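Local atomic coordinates of chromosomal replication initiator protein dnaA (Aquifex aeolicus, PDB entry 1L8Q), a protein that probably initiates and regulates chromosomal replication by binding the replication origin in its ATP-bound form. Residues S72-A77 with S111-T116; M95-D100 with F121-T126; L102-V107 with I134-D139. All blocks are in the same frame, centred on the assembly; numbering follows the deposited sequence.

In the fold
All three contacts lie in the AAA+ domain, around a five-stranded parallel sheet. Interaction 3 pairs the central strands 101-105 and 133-138, while interactions 1 and 2 pack helix 114-129, which connects these strands, against helix 73-86 and helix 89-97 respectively. The centres of interactions 1 and 2 are about 15 Å apart, those of 1 and 3 about 12 Å, and those of 2 and 3 about 14 Å. Along the chain the order is 72-77, 95-100, 102-107, 111-116, 121-126, 134-139, so the first segment of every contact precedes all the second ones. Interaction 1, holding residues that bind single-stranded DNA, and interaction 3, holding nucleotide-site residues, are joined directly where A73 N approaches D105 O.

Interaction 1 (S72-A77 with S111-T116); sequences SADDFA and SGKERT
K113, just before helix 114-129, reaches D74 in the first turn of helix 73-86 and forms a salt bridge, with K113 NZ 3.1 Å from D74 OD1. The two side chains cross at about a right angle, and the ammonium group meets the oxygen from above the carboxylate, 52° out of its plane. D74 OD2 stays 3.8 Å from K113 NZ, evidence that one oxygen makes most of the contact. A bend at chi2 (-105°) sets CD of K113 4.1 Å from A77 CB, so that this methylene grazes A77 on the way to D74.

T116 makes the close packing, hydroxyl and methyl both in van der Waals contact, where the backbones come nearest: the CA atoms of A77 and T116 are 5.5 Å apart. Its two branches separate, OG1 lying 3.5 Å from A77 CB and CG2 lying 3.6 Å from F76 CD2. The methyl sits at the edge of the F76 ring, in its plane, and the two side chains slide past each other in opposite directions. With T116 OG1 beside its backbone N (chi1 -68°) and CG2 anti to that N, the hydroxyl is directed to A77 and the methyl to F76.

Further out, Y96 meets the F76 ring edge-to-face, and M80 and L110 touch T116. S72 is the N-cap of helix 73-86; its OG accepts a weak bond from D75 N at 3.5 Å, while K113 holds the N-cap position of the partner helix. K113, R115 and T116 bind single-stranded DNA, and V81, another such residue, has its side chain about 5 Å from that of T116. The pair of helices 73-86 and 89-97 between strands 68-72 and 101-105 is consistent with the initiator-specific motif of AAA+ replication initiators.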
loop_
_atom_site.group_PDB
_atom_site.type_symbol
_atom_site.label_atom_id
_atom_site.label_comp_id
_atom_site.label_asym_id
_atom_site.label_seq_id
_atom_site.Cartn_x
_atom_site.Cartn_y
_atom_site.Cartn_z
ATOM N N SER A 72 -12.588 -0.161 9.901
ATOM C CA SER A 72 -12.077 0.623 8.802
ATOM C C SER A 72 -13.165 1.594 8.450
ATOM O O SER A 72 -14.331 1.341 8.702
ATOM C CB SER A 72 -11.693 -0.264 7.602
ATOM O OG SER A 72 -12.830 -0.789 6.915
ATOM N N ALA A 73 -12.786 2.722 7.892
ATOM C CA ALA A 73 -13.754 3.761 7.597
ATOM C C ALA A 73 -14.837 3.291 6.642
ATOM O O ALA A 73 -15.975 3.706 6.753
ATOM C CB ALA A 73 -13.061 4.994 7.050
ATOM N N ASP A 74 -14.483 2.423 5.706
ATOM C CA ASP A 74 -15.457 1.968 4.725
ATOM C C ASP A 74 -16.508 1.072 5.351
ATOM O O ASP A 74 -17.677 1.126 4.982
ATOM C CB ASP A 74 -14.783 1.255 3.549
ATOM C CG ASP A 74 -15.389 1.660 2.205
ATOM O OD1 ASP A 74 -15.077 2.775 1.713
ATOM O OD2 ASP A 74 -16.207 0.949 1.571
ATOM N N ASP A 75 -16.088 0.235 6.291
ATOM C CA ASP A 75 -17.023 -0.645 6.970
ATOM C C ASP A 75 -17.868 0.193 7.918
ATOM O O ASP A 75 -19.058 -0.093 8.132
ATOM C CB ASP A 75 -16.282 -1.708 7.756
ATOM C CG ASP A 75 -15.673 -2.802 6.864
ATOM O OD1 ASP A 75 -16.116 -2.996 5.702
ATOM O OD2 ASP A 75 -14.747 -3.536 7.267
ATOM N N PHE A 76 -17.251 1.236 8.478
ATOM C CA PHE A 76 -17.942 2.151 9.366
ATOM C C PHE A 76 -19.067 2.793 8.573
ATOM O O PHE A 76 -20.220 2.801 9.004
ATOM C CB PHE A 76 -16.964 3.217 9.864
ATOM C CG PHE A 76 -17.556 4.195 10.844
ATOM C CD1 PHE A 76 -17.588 3.903 12.208
ATOM C CD2 PHE A 76 -18.051 5.418 10.409
ATOM C CE1 PHE A 76 -18.107 4.815 13.112
ATOM C CE2 PHE A 76 -18.586 6.335 11.305
ATOM C CZ PHE A 76 -18.602 6.047 12.650
ATOM N N ALA A 77 -18.723 3.289 7.386
ATOM C CA ALA A 77 -19.684 3.932 6.508
ATOM C C ALA A 77 -20.826 2.994 6.159
ATOM O O ALA A 77 -22.002 3.365 6.188
ATOM C CB ALA A 77 -18.995 4.416 5.232
ATOM N N SER A 111 -13.972 10.085 2.392
ATOM C CA SER A 111 -14.307 11.087 1.370
ATOM C C SER A 111 -15.584 10.788 0.617
ATOM O O SER A 111 -15.799 9.674 0.160
ATOM C CB SER A 111 -13.148 11.373 0.375
ATOM O OG SER A 111 -12.104 10.419 0.450
ATOM N N GLY A 112 -16.422 11.810 0.477
ATOM C CA GLY A 112 -17.702 11.663 -0.187
ATOM C C GLY A 112 -18.811 11.291 0.781
ATOM O O GLY A 112 -19.933 11.803 0.687
ATOM N N LYS A 113 -18.498 10.421 1.731
ATOM C CA LYS A 113 -19.496 9.948 2.671
ATOM C C LYS A 113 -19.807 11.023 3.702
ATOM O O LYS A 113 -19.402 10.929 4.862
ATOM C CB LYS A 113 -19.007 8.680 3.358
ATOM C CG LYS A 113 -17.921 7.963 2.591
ATOM C CD LYS A 113 -18.431 6.729 1.912
ATOM C CE LYS A 113 -17.261 5.881 1.474
ATOM N NZ LYS A 113 -17.672 4.492 1.259
ATOM N N GLU A 114 -20.553 12.031 3.268
ATOM C CA GLU A 114 -20.857 13.180 4.092
ATOM C C GLU A 114 -21.540 12.795 5.378
ATOM O O GLU A 114 -21.126 13.223 6.462
ATOM C CB GLU A 114 -21.725 14.154 3.313
ATOM C CG GLU A 114 -21.132 14.534 1.973
ATOM C CD GLU A 114 -20.094 15.613 2.106
ATOM O OE1 GLU A 114 -19.744 15.967 3.265
ATOM O OE2 GLU A 114 -19.637 16.123 1.057
ATOM N N ARG A 115 -22.587 11.982 5.273
ATOM C CA ARG A 115 -23.333 11.607 6.451
ATOM C C ARG A 115 -22.414 10.913 7.404
ATOM O O ARG A 115 -22.401 11.210 8.594
ATOM C CB ARG A 115 -24.480 10.680 6.099
ATOM C CG ARG A 115 -25.796 11.101 6.688
ATOM C CD ARG A 115 -26.041 10.805 8.179
ATOM N NE ARG A 115 -27.484 10.947 8.416
ATOM C CZ ARG A 115 -28.131 10.566 9.491
ATOM N NH1 ARG A 115 -27.499 10.016 10.524
ATOM N NH2 ARG A 115 -29.428 10.752 9.541
ATOM N N THR A 116 -21.654 9.964 6.877
ATOM C CA THR A 116 -20.698 9.225 7.679
ATOM C C THR A 116 -19.754 10.180 8.394
ATOM O O THR A 116 -19.504 10.028 9.585
ATOM C CB THR A 116 -19.896 8.232 6.795
ATOM O OG1 THR A 116 -20.762 7.184 6.332
ATOM C CG2 THR A 116 -18.878 7.494 7.623
#

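Interaction 2 (M95-D100 with F121-T126); sequences MYKSVD and FHIFNT
I123 of helix 114-129 packs its branches against Y96 of helix 89-97, and this is the tight half of the contact. I123 CD1 lies 3.4 Å from Y96 CB and 3.9 Å from Y96 CG, while I123 CG2 is 3.7 Å from Y96 CB. The two side chains cross obliquely, the delta methyl meeting the root of the tyrosine. With chi2 at 172°, I123 continues in an extended line that carries CD1 to this point. Both residues are buried: L102 of the sheet touches each, and I69 and S71 of strand 68-72 pack on Y96.

On the looser side K97 and T126, both partly exposed, cross at about a right angle. The lysine chain, extended beyond CG, offers only methylene groups here: K97 CG is 3.9 Å from T126 CG2, and K97 CE is 3.7 Å from T126 OG1. That hydroxyl is bonded within its own helix, donating to H122 O at 3.2 Å; the same carbonyl accepts T126 N from the opposite face of its plane, so two bonds grip one oxygen. The charged end of K97 makes no contact with the exposed H122 ring, as K97 NZ stays 6.0 Å from H122 ND1.

The buried-to-exposed gradient is that of a helix whose inner side faces the sheet and whose outer side meets solvent. The contact joins helix 114-129, a connection between central strands of the AAA+ sheet, to helix 89-97, the second helix of the insertion that fits the initiator-specific motif.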
loop_
_atom_site.group_PDB
_atom_site.type_symbol
_atom_site.label_atom_id
_atom_site.label_comp_id
_atom_site.label_asym_id
_atom_site.label_seq_id
_atom_site.Cartn_x
_atom_site.Cartn_y
_atom_site.Cartn_z
HETATM N N MSE A 95 -23.236 2.780 20.491
HETATM C CA MSE A 95 -22.161 1.809 20.426
HETATM C C MSE A 95 -20.831 2.549 20.430
HETATM O O MSE A 95 -20.015 2.410 21.347
HETATM C CB MSE A 95 -22.270 1.012 19.118
HETATM C CG MSE A 95 -21.725 -0.432 19.164
HETATM SE SE MSE A 95 -21.773 -1.376 17.377
HETATM C CE MSE A 95 -23.512 -0.724 16.677
ATOM N N TYR A 96 -20.628 3.354 19.395
ATOM C CA TYR A 96 -19.371 4.028 19.193
ATOM C C TYR A 96 -19.061 5.055 20.277
ATOM O O TYR A 96 -17.895 5.263 20.623
ATOM C CB TYR A 96 -19.328 4.657 17.794
ATOM C CG TYR A 96 -18.945 3.670 16.735
ATOM C CD1 TYR A 96 -17.610 3.376 16.486
ATOM C CD2 TYR A 96 -19.912 2.985 16.013
ATOM C CE1 TYR A 96 -17.246 2.449 15.534
ATOM C CE2 TYR A 96 -19.556 2.042 15.058
ATOM C CZ TYR A 96 -18.214 1.781 14.823
ATOM O OH TYR A 96 -17.839 0.841 13.869
ATOM N N LYS A 97 -20.107 5.666 20.836
ATOM C CA LYS A 97 -19.921 6.734 21.807
ATOM C C LYS A 97 -19.521 6.218 23.176
ATOM O O LYS A 97 -19.130 6.990 24.054
ATOM C CB LYS A 97 -21.184 7.594 21.909
ATOM C CG LYS A 97 -21.290 8.624 20.818
ATOM C CD LYS A 97 -22.590 9.372 20.857
ATOM C CE LYS A 97 -22.717 10.254 19.627
ATOM N NZ LYS A 97 -24.078 10.832 19.496
ATOM N N SER A 98 -19.566 4.910 23.342
ATOM C CA SER A 98 -19.371 4.335 24.659
ATOM C C SER A 98 -18.054 3.614 24.870
ATOM O O SER A 98 -17.880 2.953 25.874
ATOM C CB SER A 98 -20.476 3.340 24.932
ATOM O OG SER A 98 -20.058 2.071 24.482
ATOM N N VAL A 99 -17.132 3.709 23.934
ATOM C CA VAL A 99 -15.896 2.955 24.079
ATOM C C VAL A 99 -14.835 3.731 24.851
ATOM O O VAL A 99 -14.973 4.926 25.070
ATOM C CB VAL A 99 -15.324 2.541 22.702
ATOM C CG1 VAL A 99 -16.302 1.641 21.969
ATOM C CG2 VAL A 99 -15.007 3.752 21.872
ATOM N N ASP A 100 -13.790 3.036 25.285
ATOM C CA ASP A 100 -12.632 3.693 25.877
ATOM C C ASP A 100 -11.599 3.959 24.776
ATOM O O ASP A 100 -10.724 4.809 24.924
ATOM C CB ASP A 100 -11.968 2.806 26.933
ATOM C CG ASP A 100 -12.930 2.347 28.020
ATOM O OD1 ASP A 100 -13.594 3.204 28.651
ATOM O OD2 ASP A 100 -13.064 1.143 28.338
ATOM N N PHE A 121 -18.063 12.855 13.256
ATOM C CA PHE A 121 -17.730 14.050 14.001
ATOM C C PHE A 121 -18.372 13.977 15.377
ATOM O O PHE A 121 -17.710 14.169 16.417
ATOM C CB PHE A 121 -18.225 15.293 13.261
ATOM C CG PHE A 121 -17.947 16.579 13.975
ATOM C CD1 PHE A 121 -16.855 17.359 13.625
ATOM C CD2 PHE A 121 -18.788 17.028 14.982
ATOM C CE1 PHE A 121 -16.612 18.581 14.271
ATOM C CE2 PHE A 121 -18.545 18.242 15.637
ATOM C CZ PHE A 121 -17.466 19.013 15.280
ATOM N N HIS A 122 -19.666 13.685 15.387
ATOM C CA HIS A 122 -20.399 13.670 16.625
ATOM C C HIS A 122 -19.853 12.618 17.563
ATOM O O HIS A 122 -19.694 12.881 18.761
ATOM C CB HIS A 122 -21.889 13.551 16.373
ATOM C CG HIS A 122 -22.463 14.759 15.711
ATOM N ND1 HIS A 122 -22.831 15.886 16.415
ATOM C CD2 HIS A 122 -22.665 15.047 14.404
ATOM C CE1 HIS A 122 -23.271 16.805 15.571
ATOM N NE2 HIS A 122 -23.176 16.322 14.345
ATOM N N ILE A 123 -19.511 11.448 17.023
ATOM C CA ILE A 123 -18.891 10.413 17.841
ATOM C C ILE A 123 -17.517 10.886 18.339
ATOM O O ILE A 123 -17.187 10.739 19.510
ATOM C CB ILE A 123 -18.753 9.116 17.054
ATOM C CG1 ILE A 123 -20.125 8.502 16.792
ATOM C CG2 ILE A 123 -17.896 8.120 17.805
ATOM C CD1 ILE A 123 -20.087 7.314 15.837
ATOM N N PHE A 124 -16.728 11.457 17.438
ATOM C CA PHE A 124 -15.416 12.009 17.776
ATOM C C PHE A 124 -15.504 13.017 18.964
ATOM O O PHE A 124 -14.809 12.857 19.989
ATOM C CB PHE A 124 -14.822 12.695 16.543
ATOM C CG PHE A 124 -13.419 13.182 16.731
ATOM C CD1 PHE A 124 -12.351 12.495 16.168
ATOM C CD2 PHE A 124 -13.164 14.333 17.448
ATOM C CE1 PHE A 124 -11.067 12.940 16.323
ATOM C CE2 PHE A 124 -11.861 14.790 17.616
ATOM C CZ PHE A 124 -10.817 14.102 17.049
ATOM N N ASN A 125 -16.353 14.044 18.820
ATOM C CA ASN A 125 -16.555 15.014 19.892
ATOM C C ASN A 125 -16.882 14.354 21.237
ATOM O O ASN A 125 -16.302 14.697 22.268
ATOM C CB ASN A 125 -17.680 15.980 19.533
ATOM C CG ASN A 125 -17.177 17.321 19.124
ATOM O OD1 ASN A 125 -17.441 18.337 19.796
ATOM N ND2 ASN A 125 -16.436 17.361 18.011
ATOM N N THR A 126 -17.829 13.422 21.224
ATOM C CA THR A 126 -18.259 12.779 22.454
ATOM C C THR A 126 -17.081 12.100 23.127
ATOM O O THR A 126 -16.767 12.377 24.286
ATOM C CB THR A 126 -19.372 11.736 22.183
ATOM O OG1 THR A 126 -20.574 12.400 21.791
ATOM C CG2 THR A 126 -19.759 11.039 23.463
#

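Interaction 3 (L102-V107 with I134-D139); sequences LLLDDV and IILASD
L103 and I135 lie side by side on one face of the parallel sheet, pointing the same way, with L103 CD2 3.7 Å from I135 CB. On this face L54 of helix 50-63 packs against I135. The opposite face carries L102, L104, I134 and L136, all touching helix 114-129; here L136 CD1 comes 3.5 Å from L104 CB. Past the strand end, V107 turns towards strand 133-138 and slants across L136, its CG2 4.0 Å from L136 CB.

The backbones hold this side-chain register. The strand axes run 4.8 Å apart at an angle of 8°, and the bonds alternate in the parallel manner: I135 N to L102 O (2.9 Å), L104 N to I135 O, then A137 N to L104 O. Beyond the paired residues one more bond, V107 N to A137 O (2.9 Å, N-H...O 171°), ties the turn after strand 101-105 to strand 133-138.

D105 OD1 lies 3.5 Å from A137 CB. The other oxygen, D105 OD2, is bonded to T51 and Y70 hydroxyls, which fix the carboxylate beside the nucleotide site. D105 binds ATP and D106 binds magnesium in structures of this protein; this acidic pair after a run of leucines is the Walker B motif of a P-loop ATPase, at the end of the first strand of the beta-alpha-beta unit in which helix 114-129 leads to strand 133-138.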
loop_
_atom_site.group_PDB
_atom_site.type_symbol
_atom_site.label_atom_id
_atom_site.label_comp_id
_atom_site.label_asym_id
_atom_site.label_seq_id
_atom_site.Cartn_x
_atom_site.Cartn_y
_atom_site.Cartn_z
ATOM N N LEU A 102 -11.361 4.066 20.409
ATOM C CA LEU A 102 -11.898 3.935 19.067
ATOM C C LEU A 102 -10.734 3.886 18.058
ATOM O O LEU A 102 -9.811 4.716 18.094
ATOM C CB LEU A 102 -12.852 5.092 18.759
ATOM C CG LEU A 102 -13.220 5.302 17.294
ATOM C CD1 LEU A 102 -13.817 4.067 16.744
ATOM C CD2 LEU A 102 -14.185 6.440 17.144
ATOM N N LEU A 103 -10.746 2.893 17.189
ATOM C CA LEU A 103 -9.701 2.774 16.195
ATOM C C LEU A 103 -10.338 2.809 14.826
ATOM O O LEU A 103 -11.032 1.851 14.445
ATOM C CB LEU A 103 -8.963 1.450 16.364
ATOM C CG LEU A 103 -8.387 1.093 17.746
ATOM C CD1 LEU A 103 -8.023 -0.367 17.767
ATOM C CD2 LEU A 103 -7.178 1.950 18.097
ATOM N N LEU A 104 -10.139 3.913 14.104
ATOM C CA LEU A 104 -10.691 4.061 12.774
ATOM C C LEU A 104 -9.565 3.989 11.766
ATOM O O LEU A 104 -8.694 4.890 11.707
ATOM C CB LEU A 104 -11.443 5.379 12.636
ATOM C CG LEU A 104 -12.498 5.366 11.532
ATOM C CD1 LEU A 104 -13.576 4.325 11.862
ATOM C CD2 LEU A 104 -13.109 6.732 11.309
ATOM N N ASP A 105 -9.573 2.926 10.969
ATOM C CA ASP A 105 -8.501 2.647 10.036
ATOM C C ASP A 105 -8.887 3.111 8.640
ATOM O O ASP A 105 -10.057 3.100 8.300
ATOM C CB ASP A 105 -8.284 1.145 10.019
ATOM C CG ASP A 105 -6.893 0.750 9.581
ATOM O OD1 ASP A 105 -6.101 1.631 9.175
ATOM O OD2 ASP A 105 -6.502 -0.435 9.630
ATOM N N ASP A 106 -7.905 3.519 7.838
ATOM C CA ASP A 106 -8.141 3.942 6.451
ATOM C C ASP A 106 -9.099 5.138 6.255
ATOM O O ASP A 106 -9.944 5.132 5.353
ATOM C CB ASP A 106 -8.590 2.760 5.600
ATOM C CG ASP A 106 -7.498 1.699 5.446
ATOM O OD1 ASP A 106 -7.845 0.490 5.350
ATOM O OD2 ASP A 106 -6.271 1.965 5.417
ATOM N N VAL A 107 -8.916 6.169 7.072
ATOM C CA VAL A 107 -9.753 7.373 7.071
ATOM C C VAL A 107 -9.973 8.022 5.705
ATOM O O VAL A 107 -10.961 8.670 5.475
ATOM C CB VAL A 107 -9.174 8.395 8.013
ATOM C CG1 VAL A 107 -9.775 9.754 7.757
ATOM C CG2 VAL A 107 -9.425 7.968 9.422
ATOM N N ILE A 134 -8.786 8.196 20.808
ATOM C CA ILE A 134 -9.099 7.997 19.417
ATOM C C ILE A 134 -7.798 7.793 18.680
ATOM O O ILE A 134 -6.854 8.558 18.862
ATOM C CB ILE A 134 -9.793 9.222 18.861
ATOM C CG1 ILE A 134 -11.093 9.498 19.625
ATOM C CG2 ILE A 134 -10.059 9.045 17.378
ATOM C CD1 ILE A 134 -11.579 10.931 19.482
ATOM N N ILE A 135 -7.723 6.738 17.877
ATOM C CA ILE A 135 -6.573 6.543 17.031
ATOM C C ILE A 135 -7.052 6.351 15.605
ATOM O O ILE A 135 -7.868 5.475 15.330
ATOM C CB ILE A 135 -5.748 5.357 17.490
ATOM C CG1 ILE A 135 -5.385 5.508 18.947
ATOM C CG2 ILE A 135 -4.461 5.236 16.669
ATOM C CD1 ILE A 135 -4.544 4.391 19.459
ATOM N N LEU A 136 -6.572 7.208 14.706
ATOM C CA LEU A 136 -6.934 7.126 13.307
ATOM C C LEU A 136 -5.730 6.688 12.536
ATOM O O LEU A 136 -4.603 6.884 12.981
ATOM C CB LEU A 136 -7.361 8.492 12.771
ATOM C CG LEU A 136 -8.621 9.145 13.309
ATOM C CD1 LEU A 136 -9.629 8.113 13.735
ATOM C CD2 LEU A 136 -8.240 9.997 14.448
ATOM N N ALA A 137 -5.959 6.105 11.368
ATOM C CA ALA A 137 -4.871 5.769 10.466
ATOM C C ALA A 137 -5.326 6.084 9.055
ATOM O O ALA A 137 -6.528 5.993 8.734
ATOM C CB ALA A 137 -4.505 4.347 10.583
ATOM N N SER A 138 -4.377 6.491 8.219
ATOM C CA SER A 138 -4.687 6.905 6.868
ATOM C C SER A 138 -3.498 6.653 5.992
ATOM O O SER A 138 -2.398 6.451 6.488
ATOM C CB SER A 138 -5.044 8.377 6.823
ATOM O OG SER A 138 -4.997 8.845 5.479
ATOM N N ASP A 139 -3.707 6.660 4.686
ATOM C CA ASP A 139 -2.602 6.444 3.784
ATOM C C ASP A 139 -2.021 7.783 3.403
ATOM O O ASP A 139 -1.083 7.861 2.632
ATOM C CB ASP A 139 -3.036 5.658 2.524
ATOM C CG ASP A 139 -3.962 6.454 1.633
ATOM O OD1 ASP A 139 -4.595 7.403 2.131
ATOM O OD2 ASP A 139 -4.128 6.214 0.422
#